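Local coordinates for Phosphoglucomutase/phosphomannomutase family protein (PDB 3UW2), which probably catalyses intramolecular phosphoryl transfer on hexose phosphates, as a metal-dependent member of the phosphohexose mutase family, at residues Val121-Gly129 against Gly138-Ala146. Residues are numbered along the deposited sequence; the frame is centred on the assembly and turned at random.
With PO4 (phosphate ion), chain B.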
loop_
_atom_site.group_PDB
_atom_site.type_symbol
_atom_site.label_atom_id
_atom_site.label_comp_id
_atom_site.label_asym_id
_atom_site.label_seq_id
_atom_site.Cartn_x
_atom_site.Cartn_y
_atom_site.Cartn_z
ATOM N N VAL A 121 -4.627 22.023 -3.105
ATOM C CA VAL A 121 -4.254 21.776 -1.700
ATOM C C VAL A 121 -3.376 20.535 -1.642
ATOM O O VAL A 121 -3.877 19.438 -1.833
ATOM C CB VAL A 121 -5.506 21.577 -0.794
ATOM C CG1 VAL A 121 -5.125 21.302 0.671
ATOM C CG2 VAL A 121 -6.474 22.774 -0.818
ATOM N N ASP A 122 -2.099 20.667 -1.329
ATOM C CA ASP A 122 -1.219 19.557 -1.567
ATOM C C ASP A 122 -0.797 18.814 -0.309
ATOM O O ASP A 122 0.121 17.969 -0.357
ATOM C CB ASP A 122 -0.011 19.969 -2.439
ATOM C CG ASP A 122 0.934 20.935 -1.738
ATOM O OD1 ASP A 122 0.587 21.473 -0.693
ATOM O OD2 ASP A 122 2.035 21.145 -2.266
ATOM N N SER A 123 -1.494 19.037 0.804
ATOM C CA SER A 123 -1.250 18.137 1.980
ATOM C C SER A 123 -2.564 17.419 2.333
ATOM O O SER A 123 -3.621 17.954 2.059
ATOM C CB SER A 123 -0.768 18.975 3.173
ATOM O OG SER A 123 0.416 19.666 2.803
ATOM N N CYS A 124 -2.526 16.209 2.904
ATOM C CA CYS A 124 -3.789 15.569 3.332
ATOM C C CYS A 124 -3.532 14.665 4.457
ATOM O O CYS A 124 -2.392 14.175 4.604
ATOM C CB CYS A 124 -4.461 14.741 2.234
ATOM S SG CYS A 124 -3.460 13.365 1.605
ATOM N N ILE A 125 -4.581 14.383 5.213
ATOM C CA ILE A 125 -4.463 13.372 6.245
ATOM C C ILE A 125 -5.702 12.481 6.089
ATOM O O ILE A 125 -6.806 12.976 6.004
ATOM C CB ILE A 125 -4.469 13.994 7.648
ATOM C CG1 ILE A 125 -3.276 14.930 7.808
ATOM C CG2 ILE A 125 -4.423 12.890 8.701
ATOM C CD1 ILE A 125 -3.388 15.803 9.071
ATOM N N VAL A 126 -5.504 11.181 6.020
ATOM C CA VAL A 126 -6.615 10.278 5.916
ATOM C C VAL A 126 -6.718 9.585 7.266
ATOM O O VAL A 126 -5.722 9.022 7.772
ATOM C CB VAL A 126 -6.475 9.285 4.722
ATOM C CG1 VAL A 126 -7.762 8.418 4.632
ATOM C CG2 VAL A 126 -6.295 10.051 3.372
ATOM N N VAL A 127 -7.906 9.644 7.891
ATOM C CA VAL A 127 -8.033 8.893 9.182
ATOM C C VAL A 127 -8.458 7.452 8.847
ATOM O O VAL A 127 -9.615 7.231 8.410
ATOM C CB VAL A 127 -9.151 9.580 10.023
ATOM C CG1 VAL A 127 -9.292 8.911 11.400
ATOM C CG2 VAL A 127 -8.831 11.097 10.175
ATOM N N THR A 128 -7.588 6.441 9.069
ATOM C CA THR A 128 -7.927 5.152 8.643
ATOM C C THR A 128 -7.061 4.178 9.475
ATOM O O THR A 128 -5.937 4.512 9.897
ATOM C CB THR A 128 -7.659 4.900 7.129
ATOM O OG1 THR A 128 -7.853 3.493 6.860
ATOM C CG2 THR A 128 -6.223 5.229 6.813
ATOM N N GLY A 129 -7.675 3.054 9.772
ATOM C CA GLY A 129 -7.037 1.899 10.420
ATOM C C GLY A 129 -6.724 0.798 9.436
ATOM O O GLY A 129 -6.261 -0.305 9.836
ATOM N N GLY A 138 -6.154 5.432 12.839
ATOM C CA GLY A 138 -4.805 5.948 12.569
ATOM C C GLY A 138 -4.837 7.053 11.599
ATOM O O GLY A 138 -5.960 7.528 11.222
ATOM N N PHE A 139 -3.648 7.500 11.170
ATOM C CA PHE A 139 -3.600 8.650 10.249
ATOM C C PHE A 139 -2.494 8.424 9.222
ATOM O O PHE A 139 -1.344 8.094 9.593
ATOM C CB PHE A 139 -3.316 9.938 11.034
ATOM C CG PHE A 139 -4.281 10.166 12.208
ATOM C CD1 PHE A 139 -5.370 10.991 12.067
ATOM C CD2 PHE A 139 -4.043 9.542 13.473
ATOM C CE1 PHE A 139 -6.254 11.195 13.130
ATOM C CE2 PHE A 139 -4.913 9.738 14.541
ATOM C CZ PHE A 139 -6.042 10.580 14.366
ATOM N N LYS A 140 -2.840 8.592 7.960
ATOM C CA LYS A 140 -1.894 8.501 6.854
ATOM C C LYS A 140 -1.716 9.937 6.383
ATOM O O LYS A 140 -2.720 10.592 6.166
ATOM C CB LYS A 140 -2.469 7.552 5.765
ATOM C CG LYS A 140 -2.390 6.056 6.194
ATOM C CD LYS A 140 -2.712 5.055 5.051
ATOM C CE LYS A 140 -2.443 3.627 5.501
ATOM N NZ LYS A 140 -3.144 2.611 4.678
ATOM N N MET A 141 -0.461 10.435 6.282
ATOM C CA MET A 141 -0.213 11.874 6.164
ATOM C C MET A 141 0.621 12.244 4.943
ATOM O O MET A 141 1.699 11.676 4.732
ATOM C CB MET A 141 0.503 12.347 7.400
ATOM C CG MET A 141 -0.415 12.290 8.652
ATOM S SD MET A 141 0.528 12.425 10.185
ATOM C CE MET A 141 1.427 10.877 10.201
ATOM N N VAL A 142 0.117 13.170 4.150
ATOM C CA VAL A 142 0.910 13.690 3.023
ATOM C C VAL A 142 1.164 15.156 3.262
ATOM O O VAL A 142 0.227 15.964 3.335
ATOM C CB VAL A 142 0.250 13.389 1.672
ATOM C CG1 VAL A 142 1.043 14.109 0.546
ATOM C CG2 VAL A 142 0.245 11.862 1.442
ATOM N N LEU A 143 2.442 15.527 3.361
ATOM C CA LEU A 143 2.780 16.939 3.655
ATOM C C LEU A 143 3.462 17.594 2.419
ATOM O O LEU A 143 4.570 17.242 2.055
ATOM C CB LEU A 143 3.636 17.054 4.905
ATOM C CG LEU A 143 4.409 18.399 5.071
ATOM C CD1 LEU A 143 3.470 19.575 5.301
ATOM C CD2 LEU A 143 5.544 18.351 6.102
ATOM N N ARG A 144 2.751 18.487 1.749
ATOM C CA ARG A 144 3.246 19.120 0.503
ATOM C C ARG A 144 3.731 18.065 -0.533
ATOM O O ARG A 144 4.787 18.214 -1.137
ATOM C CB ARG A 144 4.302 20.272 0.751
ATOM C CG ARG A 144 3.731 21.371 1.681
ATOM C CD ARG A 144 4.651 22.573 1.947
ATOM N NE ARG A 144 5.160 23.061 0.698
ATOM C CZ ARG A 144 6.434 23.001 0.279
ATOM N NH1 ARG A 144 7.410 22.521 1.045
ATOM N NH2 ARG A 144 6.674 23.369 -0.948
ATOM N N GLY A 145 2.900 17.050 -0.798
ATOM C CA GLY A 145 3.229 16.034 -1.779
ATOM C C GLY A 145 4.079 14.900 -1.271
ATOM O O GLY A 145 4.227 13.902 -1.986
ATOM N N ALA A 146 4.678 15.048 -0.086
ATOM C CA ALA A 146 5.557 13.984 0.453
ATOM C C ALA A 146 4.857 13.111 1.512
ATOM O O ALA A 146 4.254 13.623 2.478
ATOM C CB ALA A 146 6.847 14.580 1.034
HETATM P P PO4 B . -2.746 -0.597 5.757
HETATM O O2 PO4 B . -2.746 -0.632 4.232
HETATM O O3 PO4 B . -2.197 -1.893 6.306
HETATM O O4 PO4 B . -2.180 0.660 6.337
HETATM O O HOH W 1 4.300 22.829 -2.829
#
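Gly138 O accepts the backbone N-H of Thr128 at 2.9 Å, a bent bond whose donor stands 55° out of the carbonyl plane. On the next residue, the Phe139 ring lies alongside Val127, whose CG2 is 3.9 Å from Phe139 CE1, while Ile125 CG2 meets the ring at its edge. Lys140 turns to the other face and exchanges two nearly straight backbone bonds with Val126. With its chain extended beyond CG, the lysine crosses Thr128 at an angle, Lys140 CD lying 3.9 Å from Thr128 CG2, and carries Lys140 NZ to within 2.7 Å of O4 of a phosphate ion, probably from the crystallisation liquor. The same ammonium forms salt bridges to Asp266 and Asp268, two of the zinc ligands, so the strand reaches the metal site from domain I. The two strands form an antiparallel beta hairpin within the mixed sheet of this alpha/beta/alpha domain, strand 124-127 also pairing in parallel with strand 64-69; helices 43-59 and 75-88 cover the face of Phe139 and Val127, helix 101-107 the opposite one. Further along, Met141 returns to the face of Phe139, its CG beside Ile125 CG1, whereas Val142, under helix 101-107, packs its CB 3.7 Å from Cys124 SG. Val142 N points almost straight at Cys124 O (2.7 Å), and Val142 O receives Cys124 N. A type I' turn from Leu143 to Ala146 then carries the chain round. Within it, Arg144 N donates to Ser123 OG at 2.8 Å; this hydroxyl is held beside the serine's own backbone N (chi1 -58°), where the turn N-H can meet it. A water links Arg144 NH2 to Asp122 OD2. Gly145 N bonds to Asp122 O, and at the backbone angles of Gly145 a CB would be jammed against the carbonyl O of Arg144, which calls for glycine.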